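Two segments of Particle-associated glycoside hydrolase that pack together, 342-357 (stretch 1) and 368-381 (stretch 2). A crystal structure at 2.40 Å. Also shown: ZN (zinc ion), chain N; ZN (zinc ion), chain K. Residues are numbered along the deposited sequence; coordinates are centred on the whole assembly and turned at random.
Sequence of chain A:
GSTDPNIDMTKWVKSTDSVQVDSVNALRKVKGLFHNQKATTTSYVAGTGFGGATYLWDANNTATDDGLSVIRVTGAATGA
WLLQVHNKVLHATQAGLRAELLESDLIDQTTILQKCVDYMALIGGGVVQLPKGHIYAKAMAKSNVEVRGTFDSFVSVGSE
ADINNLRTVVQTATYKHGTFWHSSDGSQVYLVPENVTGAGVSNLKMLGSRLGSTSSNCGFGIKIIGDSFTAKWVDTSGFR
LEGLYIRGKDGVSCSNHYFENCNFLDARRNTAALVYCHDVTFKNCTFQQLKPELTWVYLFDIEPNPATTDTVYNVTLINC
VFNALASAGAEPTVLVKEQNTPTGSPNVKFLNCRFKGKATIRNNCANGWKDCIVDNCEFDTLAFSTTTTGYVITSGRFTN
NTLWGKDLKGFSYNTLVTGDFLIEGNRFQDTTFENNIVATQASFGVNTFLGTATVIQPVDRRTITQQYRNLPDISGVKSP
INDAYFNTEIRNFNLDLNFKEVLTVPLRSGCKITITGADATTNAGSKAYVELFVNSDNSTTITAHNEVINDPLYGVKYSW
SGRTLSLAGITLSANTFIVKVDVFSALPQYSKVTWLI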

# COMPACT_ATOMS: atom_id res chain seq x y z
N PRO A 342 0.81 -0.00 20.41
CA PRO A 342 2.19 -0.49 20.60
C PRO A 342 3.25 0.42 20.01
O PRO A 342 4.35 0.52 20.58
CB PRO A 342 2.18 -1.85 19.90
CG PRO A 342 1.00 -1.78 18.93
CD PRO A 342 -0.02 -0.93 19.62
N THR A 343 2.99 1.09 18.89
CA THR A 343 4.01 1.96 18.30
C THR A 343 3.76 3.43 18.54
O THR A 343 4.64 4.25 18.25
CB THR A 343 4.13 1.72 16.79
OG1 THR A 343 2.99 2.29 16.13
CG2 THR A 343 4.27 0.24 16.47
N GLY A 344 2.63 3.81 19.12
CA GLY A 344 2.34 5.21 19.29
C GLY A 344 1.63 5.86 18.12
O GLY A 344 1.23 7.03 18.23
N SER A 345 1.46 5.14 17.01
CA SER A 345 0.65 5.59 15.89
C SER A 345 -0.59 4.71 15.78
O SER A 345 -0.50 3.49 15.98
CB SER A 345 1.44 5.54 14.58
OG SER A 345 0.61 5.79 13.46
N PRO A 346 -1.77 5.28 15.53
CA PRO A 346 -2.93 4.44 15.25
C PRO A 346 -2.85 3.78 13.87
O PRO A 346 -3.61 2.83 13.62
CB PRO A 346 -4.10 5.42 15.34
CG PRO A 346 -3.49 6.73 14.88
CD PRO A 346 -2.06 6.72 15.38
N ASN A 347 -1.94 4.24 13.01
CA ASN A 347 -1.73 3.66 11.68
C ASN A 347 -3.07 3.48 10.97
O ASN A 347 -3.44 2.38 10.53
CB ASN A 347 -0.97 2.35 11.80
CG ASN A 347 -0.50 1.83 10.46
OD1 ASN A 347 -0.37 2.58 9.48
ND2 ASN A 347 -0.26 0.52 10.40
N VAL A 348 -3.82 4.58 10.93
CA VAL A 348 -5.13 4.67 10.30
C VAL A 348 -4.96 5.38 8.97
O VAL A 348 -4.42 6.49 8.92
CB VAL A 348 -6.10 5.44 11.20
CG1 VAL A 348 -7.42 5.67 10.48
CG2 VAL A 348 -6.28 4.72 12.52
N LYS A 349 -5.44 4.78 7.90
CA LYS A 349 -5.26 5.33 6.57
C LYS A 349 -6.61 5.55 5.91
O LYS A 349 -7.45 4.63 5.89
CB LYS A 349 -4.41 4.41 5.70
CG LYS A 349 -3.03 4.13 6.24
CD LYS A 349 -2.34 3.21 5.27
CE LYS A 349 -0.88 2.97 5.63
NZ LYS A 349 -0.76 1.81 6.52
N PHE A 350 -6.82 6.74 5.37
CA PHE A 350 -7.99 7.05 4.56
C PHE A 350 -7.52 7.16 3.11
O PHE A 350 -6.80 8.11 2.75
CB PHE A 350 -8.67 8.33 5.03
CG PHE A 350 -9.22 8.26 6.44
CD1 PHE A 350 -10.48 7.71 6.69
CD2 PHE A 350 -8.50 8.75 7.50
CE1 PHE A 350 -11.00 7.65 7.97
CE2 PHE A 350 -9.01 8.67 8.80
CZ PHE A 350 -10.28 8.13 9.02
N LEU A 351 -7.91 6.18 2.30
CA LEU A 351 -7.49 6.04 0.91
C LEU A 351 -8.72 6.03 0.01
O LEU A 351 -9.66 5.26 0.26
CB LEU A 351 -6.68 4.76 0.70
CG LEU A 351 -5.53 4.47 1.66
CD1 LEU A 351 -4.93 3.11 1.37
CD2 LEU A 351 -4.47 5.55 1.55
N ASN A 352 -8.72 6.88 -1.02
CA ASN A 352 -9.77 6.91 -2.04
C ASN A 352 -11.16 7.11 -1.43
O ASN A 352 -12.15 6.68 -2.01
CB ASN A 352 -9.75 5.65 -2.91
CG ASN A 352 -8.38 5.34 -3.51
OD1 ASN A 352 -7.47 6.16 -3.47
ND2 ASN A 352 -8.25 4.17 -4.12
N CYS A 353 -11.24 7.76 -0.28
CA CYS A 353 -12.51 7.91 0.41
C CYS A 353 -13.16 9.24 0.06
O CYS A 353 -12.51 10.19 -0.38
CB CYS A 353 -12.32 7.82 1.93
SG CYS A 353 -11.80 6.19 2.54
N ARG A 354 -14.47 9.31 0.33
CA ARG A 354 -15.26 10.51 0.07
C ARG A 354 -15.99 10.90 1.34
O ARG A 354 -16.68 10.07 1.95
CB ARG A 354 -16.22 10.29 -1.09
CG ARG A 354 -15.46 10.28 -2.39
CD ARG A 354 -16.25 9.80 -3.57
NE ARG A 354 -16.80 8.45 -3.43
CZ ARG A 354 -16.08 7.34 -3.33
NH1 ARG A 354 -14.75 7.39 -3.30
NH2 ARG A 354 -16.70 6.16 -3.24
N PHE A 355 -15.78 12.14 1.77
CA PHE A 355 -16.45 12.72 2.91
C PHE A 355 -17.52 13.65 2.36
O PHE A 355 -17.20 14.69 1.76
CB PHE A 355 -15.46 13.44 3.82
CG PHE A 355 -14.45 12.51 4.46
CD1 PHE A 355 -13.38 12.00 3.74
CD2 PHE A 355 -14.55 12.17 5.81
CE1 PHE A 355 -12.45 11.16 4.33
CE2 PHE A 355 -13.62 11.33 6.41
CZ PHE A 355 -12.57 10.83 5.67
N LYS A 356 -18.78 13.27 2.53
CA LYS A 356 -19.89 13.96 1.90
C LYS A 356 -20.76 14.63 2.96
O LYS A 356 -20.78 14.23 4.12
CB LYS A 356 -20.74 12.99 1.08
CG LYS A 356 -20.04 12.41 -0.12
CD LYS A 356 -20.92 11.39 -0.82
CE LYS A 356 -20.23 10.78 -2.02
NZ LYS A 356 -21.01 9.66 -2.58
N GLY A 357 -21.50 15.64 2.53
CA GLY A 357 -22.39 16.34 3.43
C GLY A 357 -21.63 17.07 4.51
O GLY A 357 -20.84 17.97 4.22
N GLY A 368 -1.19 13.34 20.68
CA GLY A 368 -0.81 13.62 19.30
C GLY A 368 -1.06 12.48 18.34
O GLY A 368 -0.88 11.31 18.69
N TRP A 369 -1.45 12.81 17.10
CA TRP A 369 -1.73 11.82 16.06
C TRP A 369 -0.48 11.67 15.20
O TRP A 369 -0.14 12.57 14.43
CB TRP A 369 -2.94 12.25 15.24
CG TRP A 369 -3.43 11.27 14.18
CD1 TRP A 369 -2.81 10.12 13.76
CD2 TRP A 369 -4.63 11.37 13.41
NE1 TRP A 369 -3.55 9.51 12.79
CE2 TRP A 369 -4.67 10.26 12.55
CE3 TRP A 369 -5.68 12.31 13.35
CZ2 TRP A 369 -5.72 10.05 11.65
CZ3 TRP A 369 -6.71 12.10 12.46
CH2 TRP A 369 -6.73 10.98 11.62
N LYS A 370 0.22 10.55 15.35
CA LYS A 370 1.45 10.28 14.61
C LYS A 370 1.12 9.52 13.33
O LYS A 370 0.33 8.56 13.35
CB LYS A 370 2.45 9.49 15.47
CG LYS A 370 3.76 9.15 14.74
CD LYS A 370 4.92 8.61 15.66
CE LYS A 370 4.58 7.23 16.28
NZ LYS A 370 5.71 6.59 17.05
N ASP A 371 1.70 9.97 12.21
CA ASP A 371 1.57 9.35 10.89
C ASP A 371 0.11 9.25 10.43
O ASP A 371 -0.38 8.19 10.05
CB ASP A 371 2.24 7.98 10.85
CG ASP A 371 2.61 7.55 9.42
OD1 ASP A 371 2.78 8.45 8.55
OD2 ASP A 371 2.65 6.33 9.16
N CYS A 372 -0.57 10.39 10.43
CA CYS A 372 -1.90 10.51 9.85
C CYS A 372 -1.84 10.49 8.32
O CYS A 372 -1.10 11.27 7.71
CB CYS A 372 -2.55 11.80 10.35
SG CYS A 372 -3.97 12.37 9.43
N ILE A 373 -2.63 9.61 7.69
CA ILE A 373 -2.58 9.39 6.24
C ILE A 373 -3.96 9.67 5.63
O ILE A 373 -4.92 8.93 5.89
CB ILE A 373 -2.13 7.96 5.91
CG1 ILE A 373 -0.68 7.71 6.35
CG2 ILE A 373 -2.31 7.68 4.42
CD1 ILE A 373 0.33 8.51 5.59
N VAL A 374 -4.03 10.68 4.78
CA VAL A 374 -5.22 10.99 3.99
C VAL A 374 -4.78 11.16 2.54
O VAL A 374 -4.04 12.11 2.22
CB VAL A 374 -5.94 12.25 4.49
CG1 VAL A 374 -7.20 12.50 3.63
CG2 VAL A 374 -6.25 12.16 5.98
N ASP A 375 -5.21 10.26 1.66
CA ASP A 375 -4.70 10.25 0.30
C ASP A 375 -5.82 9.99 -0.70
O ASP A 375 -6.59 9.03 -0.54
CB ASP A 375 -3.59 9.21 0.15
CG ASP A 375 -3.02 9.15 -1.23
OD1 ASP A 375 -2.15 9.99 -1.54
OD2 ASP A 375 -3.46 8.28 -2.02
N ASN A 376 -5.89 10.83 -1.74
CA ASN A 376 -6.86 10.70 -2.82
C ASN A 376 -8.29 10.65 -2.29
O ASN A 376 -9.13 9.89 -2.78
CB ASN A 376 -6.55 9.51 -3.72
CG ASN A 376 -5.55 9.86 -4.82
OD1 ASN A 376 -5.92 10.46 -5.83
ND2 ASN A 376 -4.28 9.50 -4.62
N CYS A 377 -8.57 11.47 -1.29
CA CYS A 377 -9.89 11.61 -0.69
C CYS A 377 -10.58 12.89 -1.16
O CYS A 377 -9.94 13.85 -1.60
CB CYS A 377 -9.78 11.60 0.83
SG CYS A 377 -9.19 10.04 1.49
N GLU A 378 -11.90 12.91 -1.02
CA GLU A 378 -12.72 14.07 -1.34
C GLU A 378 -13.41 14.59 -0.09
O GLU A 378 -13.87 13.81 0.74
CB GLU A 378 -13.76 13.74 -2.40
CG GLU A 378 -13.22 13.26 -3.72
CD GLU A 378 -14.33 13.00 -4.73
OE1 GLU A 378 -15.24 13.85 -4.83
OE2 GLU A 378 -14.30 11.94 -5.40
N PHE A 379 -13.48 15.91 0.04
CA PHE A 379 -14.09 16.55 1.21
C PHE A 379 -15.11 17.58 0.74
O PHE A 379 -14.78 18.49 -0.02
CB PHE A 379 -13.01 17.21 2.07
CG PHE A 379 -12.07 16.23 2.71
CD1 PHE A 379 -12.35 15.68 3.96
CD2 PHE A 379 -10.91 15.84 2.07
CE1 PHE A 379 -11.49 14.76 4.57
CE2 PHE A 379 -10.03 14.93 2.66
CZ PHE A 379 -10.34 14.38 3.92
N ASP A 380 -16.37 17.42 1.18
CA ASP A 380 -17.40 18.42 0.90
C ASP A 380 -17.26 19.65 1.78
O ASP A 380 -17.76 20.72 1.41
CB ASP A 380 -18.81 17.83 1.10
CG ASP A 380 -19.28 17.02 -0.08
OD1 ASP A 380 -18.52 16.89 -1.06
OD2 ASP A 380 -20.41 16.49 -0.02
N THR A 381 -16.63 19.52 2.94
CA THR A 381 -16.50 20.63 3.88
C THR A 381 -15.09 20.57 4.47
O THR A 381 -14.19 20.04 3.82
CB THR A 381 -17.61 20.55 4.94
OG1 THR A 381 -17.56 21.68 5.82
CG2 THR A 381 -17.53 19.25 5.75
ZN ZN N . 3.89 5.65 7.24
ZN ZN K . -17.15 13.80 -5.74
O HOH W 1 -0.52 8.81 17.47
O HOH W 2 1.82 4.48 11.04
O HOH W 3 -2.67 7.31 11.24
O HOH W 4 -4.96 5.93 -2.46
O HOH W 5 -13.21 9.55 -4.79
O HOH W 6 -16.61 14.94 -1.09
O HOH W 7 3.77 7.42 5.99
O HOH W 8 1.96 5.32 7.05
O HOH W 9 3.23 4.03 8.30
O HOH W 10 4.40 5.06 5.32
O HOH W 11 6.34 6.03 7.22

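Strands 348-351 and 372-375 run parallel, their axes 8° apart and 4.9 Å at closest approach, and after a turn in each stretch the pairing resumes at Arg354 with Glu378 and Phe355 with Phe379. The ladder is regular: Phe350 N donates to Ile373 O (2.9 Å), Asp375 N to Phe350 O (2.9 Å) and Asn352 N to Asp375 O (3.1 Å). Beyond the turn, Glu378 N donates to Cys353 O (2.9 Å), Phe355 N to Glu378 O (2.7 Å) and Asp380 N to Phe355 O (2.9 Å). Register survives the turn because both stretches turn alike: Asn352 and Asn376 share positive phi, a conformation asparagine tolerates well, and their CA atoms lie 4.8 Å apart.

Side chains alternate between two faces. Phe350, Val374, Phe355 and Phe379 share the buried one. There the Phe355 and Phe379 rings form an offset stack, centroids 4.7 Å apart and planes at 12°, as in-register phenylalanines with matching m chi1 rotamers can. Phe350 CE2 meets Trp369 CH2 edge-on at 4.3 Å. Cys377 suits the tight turn: its compact thiol accepts a hydrogen bond from Cys353 N (SG to N, 3.5 Å) while SG also packs against Phe350 CB at 4.0 Å.

The other face, with Lys349, Ile373, Leu351, Asp375, Arg354 and Glu378, is more mixed. Leu351 CD2 packs on Ile373 CG2 at 4.2 Å, whereas Lys349 leads its amine away to Asn347 OD1 (NZ to OD1, 3.1 Å). Polar neighbours are joined through water: water 5 accepts from Arg354 NH1 (3.0 Å) and donates to Glu378 OE2 (2.7 Å). Glu378 OE1 binds one zinc at 2.1 Å; Asp371 OD2 binds the other at 2.4 Å.

Both ends are closed by polar side chains that reach backbone. At the start, Lys370 NZ donates to Thr343 O (2.8 Å) and Ser345 OG to Lys370 O (2.8 Å), while Asn347 N donates to Ser345 OG (3.0 Å), so one small hydroxyl serves both stretches. Gly344 fits here twice over: its backbone angles call for glycine, and a CB would sit 3.3 Å from Lys370 NZ. Where direct pairing is absent, water 3 fills in, accepting from Val348 N (3.0 Å) and Trp369 NE1 (2.8 Å) and donating to Asp371 O (2.7 Å). At the far end Asp380 points toward stretch 1, and its OD2 accepts from Gly357 N at 2.9 Å, extending the ladder with a carboxylate. In all, 1117 Å² is buried, both sides summed.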